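Local coordinates for protein predicted acetamidase/formamidase (Thermoanaerobacter tengcongensis, PDB 3TKK) that probably hydrolyses the carbon-nitrogen bonds of linear amides such as acetamide and formamide, and binds zinc and calcium ions, at residues A[3-8]-A[22-27]; A[13-18]-A[143-148]; A[31-36]-A[204-209]; A[49-54]-A[108-113]. All blocks are in the same frame, centred on the assembly; numbering follows the deposited sequence.

Contact 1: residues A[3-8]-A[22-27]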
loop_
_atom_site.group_PDB
_atom_site.type_symbol
_atom_site.label_atom_id
_atom_site.label_comp_id
_atom_site.label_asym_id
_atom_site.label_seq_id
_atom_site.Cartn_x
_atom_site.Cartn_y
_atom_site.Cartn_z
ATOM N N MET A 3 8.752 33.703 14.915
ATOM C CA MET A 3 7.493 34.409 14.948
ATOM C C MET A 3 6.381 33.417 14.720
ATOM O O MET A 3 6.637 32.399 14.100
ATOM C CB MET A 3 7.514 35.492 13.859
ATOM C CG MET A 3 8.599 36.497 14.149
ATOM S SD MET A 3 8.017 37.794 15.191
ATOM C CE MET A 3 6.958 38.619 14.025
ATOM N N LYS A 4 5.165 33.729 15.185
ATOM C CA LYS A 4 3.976 32.985 14.811
ATOM C C LYS A 4 2.933 33.842 14.111
ATOM O O LYS A 4 2.471 34.825 14.683
ATOM C CB LYS A 4 3.291 32.344 16.031
ATOM C CG LYS A 4 2.256 31.235 15.692
ATOM C CD LYS A 4 1.390 30.948 16.980
ATOM C CE LYS A 4 0.543 29.646 16.898
ATOM N NZ LYS A 4 0.604 28.887 18.322
ATOM N N TYR A 5 2.524 33.444 12.929
ATOM C CA TYR A 5 1.479 34.158 12.217
ATOM C C TYR A 5 0.236 33.308 11.988
ATOM O O TYR A 5 0.293 32.088 11.878
ATOM C CB TYR A 5 1.967 34.639 10.816
ATOM C CG TYR A 5 3.238 35.447 10.951
ATOM C CD1 TYR A 5 4.448 34.936 10.544
ATOM C CD2 TYR A 5 3.196 36.721 11.433
ATOM C CE1 TYR A 5 5.626 35.665 10.650
ATOM C CE2 TYR A 5 4.373 37.482 11.586
ATOM C CZ TYR A 5 5.589 36.948 11.172
ATOM O OH TYR A 5 6.742 37.695 11.319
ATOM N N SER A 6 -0.875 33.973 11.796
ATOM C CA SER A 6 -2.107 33.284 11.396
ATOM C C SER A 6 -2.473 33.712 9.989
ATOM O O SER A 6 -2.436 34.899 9.664
ATOM C CB SER A 6 -3.153 33.685 12.446
ATOM O OG SER A 6 -4.395 33.758 11.819
ATOM N N LEU A 7 -2.785 32.795 9.102
ATOM C CA LEU A 7 -3.037 33.121 7.726
ATOM C C LEU A 7 -4.474 32.611 7.436
ATOM O O LEU A 7 -4.769 31.399 7.541
ATOM C CB LEU A 7 -2.086 32.354 6.818
ATOM C CG LEU A 7 -2.254 32.614 5.321
ATOM C CD1 LEU A 7 -2.102 34.120 5.072
ATOM C CD2 LEU A 7 -1.190 31.797 4.563
ATOM N N SER A 8 -5.330 33.535 6.986
ATOM C CA SER A 8 -6.720 33.203 6.822
ATOM C C SER A 8 -7.009 32.719 5.384
ATOM O O SER A 8 -6.250 32.985 4.446
ATOM C CB SER A 8 -7.475 34.465 7.285
ATOM O OG SER A 8 -8.761 34.516 6.746
ATOM N N PRO A 22 2.843 36.215 -3.144
ATOM C CA PRO A 22 2.904 35.714 -1.771
ATOM C C PRO A 22 1.830 36.420 -0.969
ATOM O O PRO A 22 1.607 37.655 -1.101
ATOM C CB PRO A 22 4.265 36.220 -1.261
ATOM C CG PRO A 22 5.078 36.407 -2.443
ATOM C CD PRO A 22 4.123 36.810 -3.587
ATOM N N ALA A 23 1.149 35.624 -0.164
ATOM C CA ALA A 23 0.082 36.166 0.722
ATOM C C ALA A 23 0.811 36.761 1.897
ATOM O O ALA A 23 0.336 37.700 2.540
ATOM C CB ALA A 23 -0.881 35.017 1.197
ATOM N N ILE A 24 1.977 36.200 2.177
ATOM C CA ILE A 24 2.733 36.632 3.379
ATOM C C ILE A 24 4.171 36.065 3.203
ATOM O O ILE A 24 4.389 35.070 2.463
ATOM C CB ILE A 24 2.084 36.111 4.645
ATOM C CG1 ILE A 24 2.743 36.706 5.882
ATOM C CG2 ILE A 24 2.059 34.515 4.697
ATOM C CD1 ILE A 24 2.015 36.165 7.251
ATOM N N SER A 25 5.122 36.805 3.741
ATOM C CA SER A 25 6.522 36.399 3.881
ATOM C C SER A 25 6.856 36.064 5.325
ATOM O O SER A 25 6.536 36.838 6.233
ATOM C CB SER A 25 7.494 37.549 3.445
ATOM O OG SER A 25 7.521 37.615 2.074
ATOM N N VAL A 26 7.530 34.927 5.519
ATOM C CA VAL A 26 7.951 34.483 6.812
ATOM C C VAL A 26 9.433 34.043 6.636
ATOM O O VAL A 26 9.975 34.017 5.480
ATOM C CB VAL A 26 7.085 33.289 7.307
ATOM C CG1 VAL A 26 5.568 33.643 7.306
ATOM C CG2 VAL A 26 7.338 32.019 6.418
ATOM N N LYS A 27 10.059 33.706 7.769
ATOM C CA LYS A 27 11.453 33.241 7.753
ATOM C C LYS A 27 11.558 31.814 8.225
ATOM O O LYS A 27 10.627 31.245 8.902
ATOM C CB LYS A 27 12.370 34.114 8.692
ATOM C CG LYS A 27 12.228 35.628 8.510
ATOM C CD LYS A 27 13.084 36.411 9.618
ATOM C CE LYS A 27 12.788 37.907 9.626
ATOM N NZ LYS A 27 13.323 38.345 8.344
#

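Contact 2: residues A[13-18]-A[143-148]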
loop_
_atom_site.group_PDB
_atom_site.type_symbol
_atom_site.label_atom_id
_atom_site.label_comp_id
_atom_site.label_asym_id
_atom_site.label_seq_id
_atom_site.Cartn_x
_atom_site.Cartn_y
_atom_site.Cartn_z
ATOM N N ILE A 13 -5.217 30.011 -3.495
ATOM C CA ILE A 13 -4.936 29.882 -4.935
ATOM C C ILE A 13 -5.649 28.646 -5.477
ATOM O O ILE A 13 -5.955 27.697 -4.721
ATOM C CB ILE A 13 -3.469 29.624 -5.122
ATOM C CG1 ILE A 13 -3.070 28.311 -4.391
ATOM C CG2 ILE A 13 -2.609 30.894 -4.620
ATOM C CD1 ILE A 13 -1.673 28.139 -4.436
ATOM N N PHE A 14 -5.778 28.552 -6.799
ATOM C CA PHE A 14 -6.389 27.379 -7.370
ATOM C C PHE A 14 -5.344 26.545 -8.143
ATOM O O PHE A 14 -5.615 25.436 -8.533
ATOM C CB PHE A 14 -7.591 27.834 -8.301
ATOM C CG PHE A 14 -8.782 28.306 -7.469
ATOM C CD1 PHE A 14 -9.575 27.356 -6.795
ATOM C CD2 PHE A 14 -8.992 29.663 -7.240
ATOM C CE1 PHE A 14 -10.619 27.766 -5.992
ATOM C CE2 PHE A 14 -10.003 30.115 -6.412
ATOM C CZ PHE A 14 -10.851 29.162 -5.775
ATOM N N ALA A 15 -4.181 27.121 -8.448
ATOM C CA ALA A 15 -3.154 26.329 -9.121
ATOM C C ALA A 15 -1.847 26.696 -8.498
ATOM O O ALA A 15 -1.701 27.857 -8.080
ATOM C CB ALA A 15 -3.147 26.696 -10.684
ATOM N N PHE A 16 -0.880 25.764 -8.427
ATOM C CA PHE A 16 0.485 26.112 -7.858
ATOM C C PHE A 16 1.260 26.766 -8.975
ATOM O O PHE A 16 1.376 26.173 -10.073
ATOM C CB PHE A 16 1.200 24.874 -7.309
ATOM C CG PHE A 16 0.616 24.398 -6.031
ATOM C CD1 PHE A 16 -0.601 23.732 -5.991
ATOM C CD2 PHE A 16 1.269 24.680 -4.808
ATOM C CE1 PHE A 16 -1.153 23.306 -4.689
ATOM C CE2 PHE A 16 0.752 24.283 -3.551
ATOM C CZ PHE A 16 -0.496 23.632 -3.511
ATOM N N SER A 17 1.702 28.012 -8.778
ATOM C CA SER A 17 2.316 28.683 -9.931
ATOM C C SER A 17 3.331 29.645 -9.371
ATOM O O SER A 17 3.097 30.274 -8.329
ATOM C CB SER A 17 1.268 29.454 -10.773
ATOM O OG SER A 17 1.986 30.345 -11.665
ATOM N N LYS A 18 4.452 29.771 -10.055
ATOM C CA LYS A 18 5.506 30.698 -9.609
ATOM C C LYS A 18 5.033 32.137 -9.693
ATOM O O LYS A 18 5.673 33.031 -9.116
ATOM C CB LYS A 18 6.749 30.593 -10.493
ATOM C CG LYS A 18 6.508 30.977 -11.950
ATOM C CD LYS A 18 7.846 30.980 -12.674
ATOM C CE LYS A 18 7.634 30.672 -14.114
ATOM N NZ LYS A 18 7.426 32.051 -14.864
ATOM N N GLU A 143 8.198 25.666 -13.564
ATOM C CA GLU A 143 7.725 26.463 -14.700
ATOM C C GLU A 143 6.191 26.605 -14.813
ATOM O O GLU A 143 5.611 27.496 -14.176
ATOM C CB GLU A 143 8.390 25.974 -15.999
ATOM C CG GLU A 143 8.230 26.960 -17.224
ATOM C CD GLU A 143 8.470 28.453 -16.851
ATOM O OE1 GLU A 143 7.499 29.274 -16.842
ATOM O OE2 GLU A 143 9.638 28.810 -16.557
ATOM N N GLY A 144 5.537 25.780 -15.644
ATOM C CA GLY A 144 4.109 26.021 -15.968
ATOM C C GLY A 144 3.269 25.780 -14.705
ATOM O O GLY A 144 3.549 24.839 -13.913
ATOM N N SER A 145 2.247 26.617 -14.541
ATOM C CA SER A 145 1.166 26.414 -13.613
ATOM C C SER A 145 0.595 24.961 -13.539
ATOM O O SER A 145 0.375 24.290 -14.578
ATOM C CB SER A 145 0.029 27.388 -13.978
ATOM O OG SER A 145 -1.050 27.205 -13.072
ATOM N N ILE A 146 0.346 24.496 -12.317
ATOM C CA ILE A 146 -0.285 23.211 -12.127
ATOM C C ILE A 146 -1.490 23.286 -11.201
ATOM O O ILE A 146 -1.386 23.512 -10.033
ATOM C CB ILE A 146 0.733 22.102 -11.716
ATOM C CG1 ILE A 146 1.793 21.940 -12.841
ATOM C CG2 ILE A 146 -0.000 20.725 -11.473
ATOM C CD1 ILE A 146 3.057 21.027 -12.489
ATOM N N ASN A 147 -2.656 23.089 -11.774
ATOM C CA ASN A 147 -3.888 23.074 -10.970
ATOM C C ASN A 147 -3.804 22.293 -9.655
ATOM O O ASN A 147 -3.327 21.149 -9.664
ATOM C CB ASN A 147 -4.990 22.460 -11.847
ATOM C CG ASN A 147 -6.369 22.642 -11.255
ATOM O OD1 ASN A 147 -6.874 21.799 -10.468
ATOM N ND2 ASN A 147 -7.007 23.750 -11.627
ATOM N N CYS A 148 -4.318 22.914 -8.558
ATOM C CA CYS A 148 -4.459 22.348 -7.216
ATOM C C CYS A 148 -4.858 20.910 -7.072
ATOM O O CYS A 148 -4.448 20.272 -6.122
ATOM C CB CYS A 148 -5.445 23.231 -6.411
ATOM S SG CYS A 148 -4.468 24.612 -5.939
HETATM O O HOH W 1 5.553 27.674 -11.681
#

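Contact 3: residues A[31-36]-A[204-209]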
loop_
_atom_site.group_PDB
_atom_site.type_symbol
_atom_site.label_atom_id
_atom_site.label_comp_id
_atom_site.label_asym_id
_atom_site.label_seq_id
_atom_site.Cartn_x
_atom_site.Cartn_y
_atom_site.Cartn_z
ATOM N N GLU A 31 6.349 29.934 12.606
ATOM C CA GLU A 31 5.200 29.081 12.631
ATOM C C GLU A 31 4.034 29.813 11.951
ATOM O O GLU A 31 3.981 31.005 12.041
ATOM C CB GLU A 31 4.809 28.858 14.095
ATOM C CG GLU A 31 5.511 27.673 14.744
ATOM C CD GLU A 31 4.941 27.305 16.122
ATOM O OE1 GLU A 31 4.404 28.134 16.876
ATOM O OE2 GLU A 31 5.022 26.150 16.454
ATOM N N LEU A 32 3.088 29.087 11.375
ATOM C CA LEU A 32 1.818 29.631 10.940
ATOM C C LEU A 32 0.633 28.759 11.346
ATOM O O LEU A 32 0.725 27.570 11.133
ATOM C CB LEU A 32 1.775 29.666 9.392
ATOM C CG LEU A 32 2.734 30.686 8.808
ATOM C CD1 LEU A 32 4.008 30.009 8.147
ATOM C CD2 LEU A 32 1.975 31.508 7.740
ATOM N N GLU A 33 -0.500 29.364 11.717
ATOM C CA GLU A 33 -1.798 28.675 11.757
ATOM C C GLU A 33 -2.521 29.055 10.525
ATOM O O GLU A 33 -2.802 30.295 10.282
ATOM C CB GLU A 33 -2.699 29.129 12.943
ATOM C CG GLU A 33 -2.003 29.092 14.246
ATOM C CD GLU A 33 -2.993 29.234 15.491
ATOM O OE1 GLU A 33 -4.200 28.837 15.357
ATOM O OE2 GLU A 33 -2.560 29.695 16.602
ATOM N N VAL A 34 -2.755 28.040 9.712
ATOM C CA VAL A 34 -3.214 28.235 8.384
ATOM C C VAL A 34 -4.683 27.751 8.293
ATOM O O VAL A 34 -4.945 26.570 8.492
ATOM C CB VAL A 34 -2.361 27.478 7.424
ATOM C CG1 VAL A 34 -2.819 27.699 5.908
ATOM C CG2 VAL A 34 -0.834 27.939 7.459
ATOM N N GLU A 35 -5.645 28.660 8.002
ATOM C CA GLU A 35 -7.059 28.265 7.795
ATOM C C GLU A 35 -7.319 27.842 6.350
ATOM O O GLU A 35 -6.823 28.493 5.409
ATOM C CB GLU A 35 -7.895 29.540 8.060
ATOM C CG GLU A 35 -9.389 29.405 7.881
ATOM C CD GLU A 35 -10.072 30.808 8.066
ATOM O OE1 GLU A 35 -10.001 31.700 7.187
ATOM O OE2 GLU A 35 -10.642 31.018 9.134
ATOM N N THR A 36 -8.123 26.788 6.181
ATOM C CA THR A 36 -8.416 26.291 4.864
ATOM C C THR A 36 -9.910 26.259 4.668
ATOM O O THR A 36 -10.654 26.199 5.622
ATOM C CB THR A 36 -7.784 24.874 4.660
ATOM O OG1 THR A 36 -8.356 24.027 5.664
ATOM C CG2 THR A 36 -6.274 24.899 4.884
ATOM N N LYS A 204 -8.018 24.038 10.255
ATOM C CA LYS A 204 -6.903 24.932 10.609
ATOM C C LYS A 204 -5.654 24.044 10.922
ATOM O O LYS A 204 -5.796 22.978 11.585
ATOM C CB LYS A 204 -7.367 25.746 11.828
ATOM C CG LYS A 204 -6.355 26.699 12.378
ATOM C CD LYS A 204 -6.972 27.842 13.361
ATOM C CE LYS A 204 -5.755 28.850 13.841
ATOM N NZ LYS A 204 -5.783 30.485 13.917
ATOM N N VAL A 205 -4.491 24.396 10.354
ATOM C CA VAL A 205 -3.256 23.570 10.450
ATOM C C VAL A 205 -2.219 24.471 11.145
ATOM O O VAL A 205 -1.920 25.611 10.621
ATOM C CB VAL A 205 -2.693 23.200 9.055
ATOM C CG1 VAL A 205 -1.249 22.526 9.165
ATOM C CG2 VAL A 205 -3.686 22.301 8.299
ATOM N N LEU A 206 -1.732 24.053 12.344
ATOM C CA LEU A 206 -0.491 24.625 12.903
ATOM C C LEU A 206 0.755 23.998 12.318
ATOM O O LEU A 206 1.014 22.770 12.538
ATOM C CB LEU A 206 -0.464 24.577 14.460
ATOM C CG LEU A 206 0.762 25.206 15.158
ATOM C CD1 LEU A 206 0.886 26.704 14.929
ATOM C CD2 LEU A 206 0.727 25.031 16.804
ATOM N N LEU A 207 1.531 24.768 11.531
ATOM C CA LEU A 207 2.756 24.215 10.944
ATOM C C LEU A 207 3.970 25.126 11.181
ATOM O O LEU A 207 3.872 26.329 11.567
ATOM C CB LEU A 207 2.642 23.952 9.492
ATOM C CG LEU A 207 2.209 25.133 8.624
ATOM C CD1 LEU A 207 3.385 26.027 8.441
ATOM C CD2 LEU A 207 1.569 24.637 7.259
ATOM N N GLU A 208 5.129 24.562 10.913
ATOM C CA GLU A 208 6.347 25.351 11.041
ATOM C C GLU A 208 7.134 25.117 9.770
ATOM O O GLU A 208 7.009 24.043 9.189
ATOM C CB GLU A 208 7.151 24.905 12.260
ATOM C CG GLU A 208 8.536 25.471 12.173
ATOM C CD GLU A 208 9.442 25.108 13.354
ATOM O OE1 GLU A 208 8.878 24.803 14.438
ATOM O OE2 GLU A 208 10.700 25.129 13.181
ATOM N N VAL A 209 7.874 26.106 9.284
ATOM C CA VAL A 209 8.637 25.940 8.084
ATOM C C VAL A 209 10.126 26.042 8.395
ATOM O O VAL A 209 10.510 26.861 9.200
ATOM C CB VAL A 209 8.292 26.956 6.981
ATOM C CG1 VAL A 209 6.929 26.684 6.321
ATOM C CG2 VAL A 209 8.341 28.463 7.557
HETATM O O HOH W 2 -5.415 30.857 10.692
#

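Contact 4: residues A[49-54]-A[108-113]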
loop_
_atom_site.group_PDB
_atom_site.type_symbol
_atom_site.label_atom_id
_atom_site.label_comp_id
_atom_site.label_asym_id
_atom_site.label_seq_id
_atom_site.Cartn_x
_atom_site.Cartn_y
_atom_site.Cartn_z
ATOM N N ASP A 49 -30.833 20.624 -0.970
ATOM C CA ASP A 49 -30.554 21.437 -2.184
ATOM C C ASP A 49 -29.055 21.520 -2.538
ATOM O O ASP A 49 -28.694 21.736 -3.716
ATOM C CB ASP A 49 -31.130 22.889 -2.036
ATOM C CG ASP A 49 -32.522 23.100 -2.714
ATOM O OD1 ASP A 49 -32.723 24.173 -3.350
ATOM O OD2 ASP A 49 -33.418 22.231 -2.592
ATOM N N LYS A 50 -28.186 21.368 -1.531
ATOM C CA LYS A 50 -26.750 21.462 -1.784
ATOM C C LYS A 50 -26.194 20.162 -2.365
ATOM O O LYS A 50 -25.816 19.225 -1.630
ATOM C CB LYS A 50 -25.979 21.914 -0.543
ATOM C CG LYS A 50 -26.119 23.406 -0.267
ATOM C CD LYS A 50 -25.293 23.816 0.906
ATOM C CE LYS A 50 -25.029 25.297 0.853
ATOM N NZ LYS A 50 -23.602 25.594 1.156
ATOM N N LEU A 51 -26.188 20.132 -3.701
ATOM C CA LEU A 51 -25.627 19.039 -4.481
ATOM C C LEU A 51 -24.572 19.565 -5.467
ATOM O O LEU A 51 -24.491 20.779 -5.737
ATOM C CB LEU A 51 -26.725 18.222 -5.208
ATOM C CG LEU A 51 -26.303 16.851 -5.803
ATOM C CD1 LEU A 51 -25.090 16.235 -5.051
ATOM C CD2 LEU A 51 -27.489 15.837 -5.919
ATOM N N ASP A 52 -23.750 18.634 -5.963
ATOM C CA ASP A 52 -22.685 18.940 -6.935
ATOM C C ASP A 52 -23.226 19.605 -8.230
ATOM O O ASP A 52 -23.471 18.954 -9.262
ATOM C CB ASP A 52 -21.798 17.698 -7.218
ATOM C CG ASP A 52 -20.994 17.239 -5.969
ATOM O OD1 ASP A 52 -21.574 16.508 -5.131
ATOM O OD2 ASP A 52 -19.790 17.605 -5.826
ATOM N N GLU A 53 -23.444 20.914 -8.120
ATOM C CA GLU A 53 -23.706 21.807 -9.247
ATOM C C GLU A 53 -23.169 23.147 -8.748
ATOM O O GLU A 53 -23.839 24.195 -8.841
ATOM C CB GLU A 53 -25.200 21.895 -9.550
ATOM C CG GLU A 53 -26.016 22.714 -8.523
ATOM C CD GLU A 53 -27.538 22.490 -8.640
ATOM O OE1 GLU A 53 -28.294 23.110 -7.858
ATOM O OE2 GLU A 53 -27.983 21.704 -9.512
ATOM N N MET A 54 -21.961 23.069 -8.171
ATOM C CA MET A 54 -21.251 24.195 -7.547
ATOM C C MET A 54 -20.469 24.937 -8.623
ATOM O O MET A 54 -20.580 24.601 -9.802
ATOM C CB MET A 54 -20.237 23.674 -6.515
ATOM C CG MET A 54 -20.598 22.387 -5.778
ATOM S SD MET A 54 -19.138 21.418 -5.273
ATOM C CE MET A 54 -17.797 22.612 -5.414
ATOM N N LEU A 108 -24.805 11.784 -9.314
ATOM C CA LEU A 108 -23.771 12.347 -8.491
ATOM C C LEU A 108 -24.251 12.288 -7.018
ATOM O O LEU A 108 -25.400 12.522 -6.740
ATOM C CB LEU A 108 -23.524 13.818 -8.897
ATOM C CG LEU A 108 -22.051 14.247 -8.752
ATOM C CD1 LEU A 108 -21.319 13.896 -7.356
ATOM C CD2 LEU A 108 -21.233 13.608 -9.927
ATOM N N TYR A 109 -23.363 11.997 -6.082
ATOM C CA TYR A 109 -23.811 11.771 -4.728
ATOM C C TYR A 109 -23.017 12.664 -3.862
ATOM O O TYR A 109 -21.848 12.849 -4.150
ATOM C CB TYR A 109 -23.440 10.353 -4.306
ATOM C CG TYR A 109 -23.715 9.994 -2.843
ATOM C CD1 TYR A 109 -24.963 9.559 -2.433
ATOM C CD2 TYR A 109 -22.707 10.070 -1.883
ATOM C CE1 TYR A 109 -25.235 9.197 -1.074
ATOM C CE2 TYR A 109 -22.962 9.687 -0.519
ATOM C CZ TYR A 109 -24.218 9.230 -0.164
ATOM O OH TYR A 109 -24.426 8.844 1.138
ATOM N N SER A 110 -23.656 13.248 -2.840
ATOM C CA SER A 110 -22.911 13.770 -1.676
ATOM C C SER A 110 -23.706 13.567 -0.402
ATOM O O SER A 110 -24.927 13.484 -0.427
ATOM C CB SER A 110 -22.646 15.274 -1.787
ATOM O OG SER A 110 -23.869 15.974 -1.826
ATOM N N LYS A 111 -23.007 13.486 0.730
ATOM C CA LYS A 111 -23.643 13.359 2.005
ATOM C C LYS A 111 -22.890 14.232 2.964
ATOM O O LYS A 111 -21.642 14.085 3.112
ATOM C CB LYS A 111 -23.456 11.953 2.533
ATOM C CG LYS A 111 -24.241 11.707 3.844
ATOM C CD LYS A 111 -24.028 10.273 4.216
ATOM C CE LYS A 111 -25.323 9.838 4.843
ATOM N NZ LYS A 111 -25.878 11.030 5.603
ATOM N N VAL A 112 -23.617 15.085 3.677
ATOM C CA VAL A 112 -22.934 15.918 4.678
ATOM C C VAL A 112 -23.026 15.125 5.972
ATOM O O VAL A 112 -24.089 14.640 6.261
ATOM C CB VAL A 112 -23.702 17.255 4.871
ATOM C CG1 VAL A 112 -23.236 18.033 6.121
ATOM C CG2 VAL A 112 -23.541 18.121 3.629
ATOM N N VAL A 113 -21.924 14.962 6.703
ATOM C CA VAL A 113 -21.916 14.240 7.974
ATOM C C VAL A 113 -21.479 15.133 9.135
ATOM O O VAL A 113 -20.601 15.976 8.982
ATOM C CB VAL A 113 -20.971 13.044 7.919
ATOM C CG1 VAL A 113 -21.570 12.040 6.977
ATOM C CG2 VAL A 113 -19.610 13.423 7.270
#

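Contact 1: residues A[3-8]-A[22-27]
Tyr5 meets Ile24 and Val26 through carbon alone. The CD1 methyl of Ile24 reaches the root of the tyrosine, 3.9 Å from Tyr5 CB and nearly as close to CG, while CG1 of Val26 approaches further out, 3.7 Å from Tyr5 CD1. Both methyls come to the ring obliquely. Ile24 reaches this far because its CG1 stands anti to the backbone N (chi1 -172°) and the chain beyond is fully extended.

The purely aliphatic contacts belong to Leu7. One branch, CD1, bridges two residues, lying 4.2 Å from Ala23 CB and equally far from Ile24 CG2; the leucine and isoleucine pass each other in opposing senses.

Polar bonding is directed elsewhere. Tyr5 and Leu7 spend their backbone groups on strand 31-36, and the backbone N of Lys27 bonds to Asp30. Val26 also touches Leu32 and Ile66, so that it packs on strands 31-36 and 62-69 as well.

Strands 4-7 and 24-27 are therefore not sheet neighbours. Their axes approach to 9.3 Å and run nearly antiparallel at 154°, the spacing of two beta sheets packed face to face through interdigitating side chains, as in a beta sandwich.

Contact 2: residues A[13-18]-A[143-148]
Ala15 and Asn147 face each other as an antiparallel non-hydrogen-bonded pair with CA atoms 3.8 Å apart, and next to them Phe16 and Ile146 form the hydrogen-bonded pair of a short two-stranded sheet. Phe16 N bonds to Ile146 O at 2.8 Å. In return, Ile146 N bonds to Phe16 O at 3.0 Å. A further bond from Cys148 N to Phe14 O is less certain, because that oxygen is crowded in the model.

Beside the Phe16 ring, obliquely, sits the sulfur of Cys148, 3.8 Å from Phe16 CE1. Its distance to the ring centroid is 4.7 Å, a cysteine sulfur-aromatic contact, and Ile146 O lies near the ring plane at its edge. The same ring meets His154 and touches Pro141. Ser145 OG presses on the Ala15 methyl, 3.2 Å from CB.

At the far end Lys18 and Glu143 cross obliquely in a rather long salt bridge, NZ to OE1 3.4 Å. The glutamate doubles back to make it, bent at chi2 (44°). A water joins their backbones, accepting from Lys18 N and donating to Glu143 O.

The chemistry thus grades from a buried sulfur-ring packing, with the side chain of Cys148 about 6 Å from that of the calcium ligand Asn157, to a charged, hydrated end, where the long salt bridge of the exposed Glu143 is probably weakened by solvent.

Contact 3: residues A[31-36]-A[204-209]
The carbonyl oxygen of Val205 takes two donors from the adjacent strand: the backbone N of Val34 at 2.7 Å, and the CA-H of Glu33, a weaker contact with CA 3.3 Å from that oxygen. Val205 N returns a bond to Val34 O, and Leu32 and Leu207 exchange a like pair.

Below this backbone lies a buried apolar face. The CD1 methyls of Leu32 and Leu207 are 4.0 Å apart, their side chains running alongside one another in the same sense, while the other branch of Leu207, CD2, meets Val34 CG2 at 4.1 Å. With chi1 at 55°, Leu207 CG is placed 3.8 Å from Leu32 O. An alanine here, lacking both methyls, would probably leave a gap beside Leu32 and Val34.

The pairing is antiparallel and regular, and it sets strand 31-36 between strands 4-7 and 203-212 in a large mixed sheet; Leu182 of another sheet packs on Val34 and Leu207.

The other face, with Glu31, Glu33, Lys204, Leu206 and Glu208, is mostly charged. Leu206 CD1 lies against the aliphatic part of Glu33, 3.8 Å from CG. A salt bridge from Glu33 to Lys204 is modelled there, but the position of Glu33 OE1 is doubtful. Further along, Glu31 OE2 and Glu208 OE1 come within 4.6 Å, their carboxylate planes 72° apart; Lys82 bridges both, which probably offsets the repulsion.

Contact 4: residues A[49-54]-A[108-113]
The carboxylate of Asp52 lies against Leu108 and Ser110. Over one of its faces stands a methyl of the leucine: Leu108 CD1 is 3.6 Å from Asp52 CG and 3.4 Å from OD1, and the two side chains cross at about a right angle. Ser110 CB comes in near the carboxylate plane, at the OD1 edge, 3.7 Å from Asp52 OD1. The other flat group belongs to Tyr109, whose CB points away from segment 49-54 and which packs on Glu261 of the second subunit.

Asp52 CG stands anti to the carbonyl carbon (chi1 -65°), which sets the carboxyl carbon against Leu108 CD1. Asp52 CB itself rests 3.8 Å from Leu108 CG. OD1 is buried here with no hydrogen-bonding partner in the model; its nearest polar atom across the contact is another acceptor, Tyr109 O, at 3.8 Å. With Leu108 CD1 and Ser110 CB against it, OD1 probably pays some desolvation cost.

Leu51 supplies the second set of contacts. Its CD1 branch touches the hydroxyl of Ser110, 3.5 Å from OG, and its CD2 branch lies 4.0 Å from Leu108 O, so the two methyls spread along the strand. All of this is van der Waals packing.

Polar bonding comes instead from slightly earlier in the loop, where Asn47 accepts from Val112 N and bonds weakly to Ser110 O. Segment 49-54 belongs to the long loop linking strands 31-36 and 62-69, and it lies against strand 108-116, which sits between strands 89-95 and 119-121 in a four-stranded antiparallel sheet at the periphery of the chain.

Contacts 1 and 3 are closely coupled: their centres are 9 Å apart, and strand 4-7 lies beside strand 31-36, with probable hydrogen bonds such as Leu7 N to Glu33 O at 2.8 Å. Contact 2 sits about 20 Å from each, between centres, and its Cys148 side chain is about 9 Å from the calcium ion of the Asn157 site. Zinc is bound by Cys39 (as 3-sulfinoalanine), Asp184, His186 and Glu200, and Asp184 also binds that calcium with Asn157 and Asp159. Contact 4 is nested within the loops closed by contacts 2 and 3; its centre is 27 to 33 Å from the others, yet the Asp52 side chain is about 11 Å from zinc.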